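Local coordinates for cell division protein FtsI/penicillin binding protein 2 (Legionella pneumophila subsp. pneumophila ATCC 43290, PDB 4ZTK) that probably cross-links peptidoglycan during cell division, as a penicillin-binding D,D-transpeptidase whose domain belongs to the beta-lactamase clan, at residues L260-G265 with L277-E282; T81-I86 with A246-T251. All coordinates share one frame; numbering follows the deposited sequence.

Interaction 1: L260-G265 with L277-E282; sequences LALFAG and LVVIEE
A261 and F263 pair with I280 and V278 in an antiparallel beta hairpin, part of the central five-stranded sheet of the penicillin-binding transpeptidase fold. The evidence is that the short strand segments run at 169° to each other and form two hydrogen-bonded pairs, each closed by two backbone bonds. A261 N reaches I280 O at 2.8 Å with an N-H...O angle of 174°, F263 N reaches V278 O at 2.9 Å, and the partner amide returns a bond in each case. Packing is closest on the face of L260, L262, A264, L277, V279 and E281, where helix 189-200 packs on A264, L277 and V279. L277 holds CG anti to its backbone N (chi1 175°), and its CD1 comes across to 3.7 Å from A264 CB. V279 CG2 lies 3.9 Å from L262 CG, the two side chains running alongside. The face of A261, F263, V278 and I280 is looser: A261 CB and I280 CB stand 4.3 Å apart, and the F263 ring leads away to F303, edge-to-face. E282, past the strand end, is partly exposed. Buried E281 makes a salt bridge from OE1 to R74 and a hydrogen bond from OE2 to S43 OG, while L260 CD2 lies 3.7 Å from E281 CG.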
loop_
_atom_site.group_PDB
_atom_site.type_symbol
_atom_site.label_atom_id
_atom_site.label_comp_id
_atom_site.label_asym_id
_atom_site.label_seq_id
_atom_site.Cartn_x
_atom_site.Cartn_y
_atom_site.Cartn_z
ATOM N N LEU A 260 -5.834 9.180 6.961
ATOM C CA LEU A 260 -4.837 8.900 5.936
ATOM C C LEU A 260 -5.524 8.115 4.829
ATOM O O LEU A 260 -6.183 7.105 5.090
ATOM C CB LEU A 260 -3.665 8.086 6.499
ATOM C CG LEU A 260 -2.789 8.725 7.580
ATOM C CD1 LEU A 260 -1.651 7.786 7.965
ATOM C CD2 LEU A 260 -2.236 10.063 7.110
ATOM N N ALA A 261 -5.386 8.589 3.598
ATOM C CA ALA A 261 -5.921 7.883 2.441
ATOM C C ALA A 261 -4.765 7.306 1.629
ATOM O O ALA A 261 -3.892 8.041 1.168
ATOM C CB ALA A 261 -6.764 8.820 1.596
ATOM N N LEU A 262 -4.769 5.990 1.452
ATOM C CA LEU A 262 -3.620 5.295 0.886
ATOM C C LEU A 262 -3.969 4.504 -0.357
ATOM O O LEU A 262 -5.069 3.970 -0.469
ATOM C CB LEU A 262 -3.027 4.320 1.912
ATOM C CG LEU A 262 -2.560 4.810 3.279
ATOM C CD1 LEU A 262 -3.734 4.920 4.241
ATOM C CD2 LEU A 262 -1.492 3.873 3.831
ATOM N N PHE A 263 -3.014 4.408 -1.279
ATOM C CA PHE A 263 -3.115 3.452 -2.372
ATOM C C PHE A 263 -1.732 2.959 -2.757
ATOM O O PHE A 263 -0.841 3.748 -3.050
ATOM C CB PHE A 263 -3.834 4.036 -3.589
ATOM C CG PHE A 263 -4.208 3.002 -4.621
ATOM C CD1 PHE A 263 -5.292 2.166 -4.422
ATOM C CD2 PHE A 263 -3.473 2.867 -5.786
ATOM C CE1 PHE A 263 -5.643 1.212 -5.370
ATOM C CE2 PHE A 263 -3.818 1.920 -6.743
ATOM C CZ PHE A 263 -4.903 1.089 -6.534
ATOM N N ALA A 264 -1.564 1.644 -2.742
ATOM C CA ALA A 264 -0.287 1.024 -3.041
ATOM C C ALA A 264 -0.485 0.046 -4.180
ATOM O O ALA A 264 -1.455 -0.701 -4.195
ATOM C CB ALA A 264 0.245 0.299 -1.817
ATOM N N GLY A 265 0.432 0.046 -5.138
ATOM C CA GLY A 265 0.303 -0.852 -6.264
ATOM C C GLY A 265 1.497 -0.870 -7.194
ATOM O O GLY A 265 2.553 -0.318 -6.887
ATOM N N LEU A 277 3.304 4.205 -4.326
ATOM C CA LEU A 277 2.571 4.363 -3.080
ATOM C C LEU A 277 2.162 5.822 -2.960
ATOM O O LEU A 277 2.997 6.727 -3.091
ATOM C CB LEU A 277 3.435 3.951 -1.888
ATOM C CG LEU A 277 2.843 4.178 -0.491
ATOM C CD1 LEU A 277 1.480 3.509 -0.352
ATOM C CD2 LEU A 277 3.795 3.669 0.593
ATOM N N VAL A 278 0.874 6.047 -2.736
ATOM C CA VAL A 278 0.340 7.391 -2.561
ATOM C C VAL A 278 -0.336 7.481 -1.202
ATOM O O VAL A 278 -1.149 6.623 -0.851
ATOM C CB VAL A 278 -0.707 7.730 -3.644
ATOM C CG1 VAL A 278 -1.343 9.077 -3.362
ATOM C CG2 VAL A 278 -0.079 7.713 -5.030
ATOM N N VAL A 279 0.003 8.510 -0.433
ATOM C CA VAL A 279 -0.663 8.749 0.840
ATOM C C VAL A 279 -1.066 10.210 0.950
ATOM O O VAL A 279 -0.243 11.106 0.767
ATOM C CB VAL A 279 0.228 8.362 2.048
ATOM C CG1 VAL A 279 -0.447 8.754 3.360
ATOM C CG2 VAL A 279 0.520 6.876 2.030
ATOM N N ILE A 280 -2.344 10.438 1.231
ATOM C CA ILE A 280 -2.876 11.782 1.406
ATOM C C ILE A 280 -3.308 11.905 2.855
ATOM O O ILE A 280 -3.933 10.987 3.388
ATOM C CB ILE A 280 -4.120 12.019 0.519
ATOM C CG1 ILE A 280 -3.842 11.643 -0.940
ATOM C CG2 ILE A 280 -4.614 13.456 0.653
ATOM C CD1 ILE A 280 -2.729 12.442 -1.595
ATOM N N GLU A 281 -2.989 13.023 3.496
ATOM C CA GLU A 281 -3.346 13.206 4.902
ATOM C C GLU A 281 -4.405 14.285 5.105
ATOM O O GLU A 281 -4.193 15.442 4.758
ATOM C CB GLU A 281 -2.107 13.531 5.736
ATOM C CG GLU A 281 -2.399 13.742 7.208
ATOM C CD GLU A 281 -1.176 14.196 7.983
ATOM O OE1 GLU A 281 -1.168 14.029 9.220
ATOM O OE2 GLU A 281 -0.226 14.722 7.358
ATOM N N GLU A 282 -5.538 13.888 5.677
ATOM C CA GLU A 282 -6.653 14.793 5.937
ATOM C C GLU A 282 -7.145 15.475 4.671
ATOM O O GLU A 282 -7.482 16.656 4.686
ATOM C CB GLU A 282 -6.283 15.840 6.989
ATOM C CG GLU A 282 -6.037 15.264 8.369
ATOM C CD GLU A 282 -5.669 16.331 9.380
ATOM O OE1 GLU A 282 -6.262 17.430 9.326
ATOM O OE2 GLU A 282 -4.781 16.071 10.221
#

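Interaction 2: T81-I86 with A246-T251; sequences TIKPFI and AGKTGT
K248 and P84 make an apolar contact between the start of helix 83-92 and strand 246-253. The lysine keeps CG anti to its backbone N (chi1 -179°), and its CB, CG and CD cross the CG-CD side of the proline obliquely, with K248 CG 3.9 Å from both P84 CD and T81 CA. Further out, K248 CE lies 4.1 Å from K83 CD. T81 meets the strand backbone through its methyl: T81 CG2 is 3.6 Å from K248 O, while its OG1 bonds to P78 O. Polar contacts fix the ends of the chains without linking the two segments directly. K248 NZ, turned by the bend at chi4, donates to T249 O at 2.8 Å, tilted 24° from the carbonyl plane, and also bonds to S134 OG. K83 NZ hydrogen-bonds to N136 OD1 and S80 OG. The NZ atoms of K83 and K248 are 6.1 Å apart. The sulfonate of a bound 2-(cyclohexylamino)ethanesulfonic acid, probably from the crystallisation liquor, makes a salt bridge to K248 NZ and hydrogen bonds to T249 OG1 and T251 OG1, consistent with a pocket. S80 and K83 at the helix start, with K248-T249-G250 beside them, fit the SxxK and KTG motifs expected of a penicillin-binding-protein active site.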
loop_
_atom_site.group_PDB
_atom_site.type_symbol
_atom_site.label_atom_id
_atom_site.label_comp_id
_atom_site.label_asym_id
_atom_site.label_seq_id
_atom_site.Cartn_x
_atom_site.Cartn_y
_atom_site.Cartn_z
ATOM N N THR A 81 -3.865 -1.805 3.407
ATOM C CA THR A 81 -2.810 -2.167 2.458
ATOM C C THR A 81 -1.995 -3.370 2.957
ATOM O O THR A 81 -1.201 -3.932 2.207
ATOM C CB THR A 81 -1.862 -0.981 2.105
ATOM O OG1 THR A 81 -1.160 -0.546 3.280
ATOM C CG2 THR A 81 -2.652 0.182 1.511
ATOM N N ILE A 82 -2.213 -3.774 4.210
ATOM C CA ILE A 82 -1.605 -5.002 4.737
ATOM C C ILE A 82 -2.314 -6.254 4.213
ATOM O O ILE A 82 -1.723 -7.328 4.160
ATOM C CB ILE A 82 -1.622 -5.049 6.287
ATOM C CG1 ILE A 82 -0.655 -6.111 6.815
ATOM C CG2 ILE A 82 -3.022 -5.366 6.823
ATOM C CD1 ILE A 82 0.754 -5.879 6.438
ATOM N N LYS A 83 -3.583 -6.107 3.835
ATOM C CA LYS A 83 -4.438 -7.251 3.503
ATOM C C LYS A 83 -3.875 -8.234 2.464
ATOM O O LYS A 83 -3.995 -9.444 2.651
ATOM C CB LYS A 83 -5.856 -6.789 3.118
ATOM C CG LYS A 83 -6.718 -6.359 4.311
ATOM C CD LYS A 83 -8.080 -5.832 3.862
ATOM C CE LYS A 83 -9.072 -5.755 5.026
ATOM N NZ LYS A 83 -8.620 -4.842 6.115
ATOM N N PRO A 84 -3.271 -7.727 1.365
ATOM C CA PRO A 84 -2.672 -8.661 0.399
ATOM C C PRO A 84 -1.624 -9.589 1.010
ATOM O O PRO A 84 -1.509 -10.737 0.576
ATOM C CB PRO A 84 -1.999 -7.729 -0.614
ATOM C CG PRO A 84 -2.829 -6.498 -0.585
ATOM C CD PRO A 84 -3.241 -6.338 0.863
ATOM N N PHE A 85 -0.883 -9.102 2.001
ATOM C CA PHE A 85 0.164 -9.903 2.634
ATOM C C PHE A 85 -0.412 -10.931 3.610
ATOM O O PHE A 85 0.112 -12.043 3.731
ATOM C CB PHE A 85 1.191 -8.997 3.316
ATOM C CG PHE A 85 1.813 -7.994 2.378
ATOM C CD1 PHE A 85 2.910 -8.339 1.604
ATOM C CD2 PHE A 85 1.286 -6.716 2.256
ATOM C CE1 PHE A 85 3.482 -7.420 0.730
ATOM C CE2 PHE A 85 1.851 -5.791 1.383
ATOM C CZ PHE A 85 2.957 -6.149 0.618
ATOM N N ILE A 86 -1.487 -10.556 4.299
ATOM C CA ILE A 86 -2.226 -11.500 5.133
ATOM C C ILE A 86 -2.724 -12.646 4.262
ATOM O O ILE A 86 -2.554 -13.814 4.599
ATOM C CB ILE A 86 -3.439 -10.834 5.813
ATOM C CG1 ILE A 86 -2.989 -9.786 6.830
ATOM C CG2 ILE A 86 -4.321 -11.876 6.490
ATOM C CD1 ILE A 86 -2.249 -10.359 8.019
ATOM N N ALA A 246 -2.366 -3.369 -10.694
ATOM C CA ALA A 246 -2.545 -4.094 -9.443
ATOM C C ALA A 246 -2.402 -3.103 -8.304
ATOM O O ALA A 246 -1.441 -2.338 -8.270
ATOM C CB ALA A 246 -1.498 -5.185 -9.316
ATOM N N GLY A 247 -3.352 -3.104 -7.374
ATOM C CA GLY A 247 -3.272 -2.193 -6.250
ATOM C C GLY A 247 -4.274 -2.420 -5.135
ATOM O O GLY A 247 -5.269 -3.128 -5.300
ATOM N N LYS A 248 -4.003 -1.797 -3.994
ATOM C CA LYS A 248 -4.833 -1.958 -2.808
ATOM C C LYS A 248 -5.036 -0.628 -2.103
ATOM O O LYS A 248 -4.081 0.090 -1.810
ATOM C CB LYS A 248 -4.205 -2.958 -1.832
ATOM C CG LYS A 248 -5.034 -3.184 -0.572
ATOM C CD LYS A 248 -6.228 -4.082 -0.863
ATOM C CE LYS A 248 -7.232 -4.078 0.277
ATOM N NZ LYS A 248 -7.950 -2.775 0.399
ATOM N N THR A 249 -6.295 -0.314 -1.835
ATOM C CA THR A 249 -6.665 0.891 -1.120
ATOM C C THR A 249 -6.460 0.728 0.379
ATOM O O THR A 249 -6.486 -0.388 0.909
ATOM C CB THR A 249 -8.148 1.211 -1.341
ATOM O OG1 THR A 249 -8.941 0.076 -0.950
ATOM C CG2 THR A 249 -8.405 1.514 -2.807
ATOM N N GLY A 250 -6.266 1.851 1.058
ATOM C CA GLY A 250 -6.297 1.883 2.508
ATOM C C GLY A 250 -6.838 3.212 3.005
ATOM O O GLY A 250 -6.616 4.253 2.382
ATOM N N THR A 251 -7.564 3.165 4.119
ATOM C CA THR A 251 -8.042 4.362 4.797
ATOM C C THR A 251 -7.793 4.205 6.292
ATOM O O THR A 251 -8.374 3.339 6.940
ATOM C CB THR A 251 -9.553 4.596 4.567
ATOM O OG1 THR A 251 -9.838 4.556 3.165
ATOM C CG2 THR A 251 -9.976 5.944 5.124
#

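Overall arrangement
Both contacts are buried and meet on one sheet, where strand 259-267 lies between strands 274-281 and 246-253. Interaction 1 joins two sheet strands close in sequence and relies on a regular backbone ladder with mostly apolar side chains on both faces. Interaction 2 brings together segments 160 residues apart, a helix start and an outermost strand, and depends on side-chain packing plus polar ends bonded within one segment or to residues outside both. Their centres are 11 Å apart, and the coupling is direct: L262 N lies 2.7 Å from G250 O, and A264 O 2.8 Å from K248 N, both probable hydrogen bonds. Strand 259-267 thus connects the hairpin to the probable active-site strand.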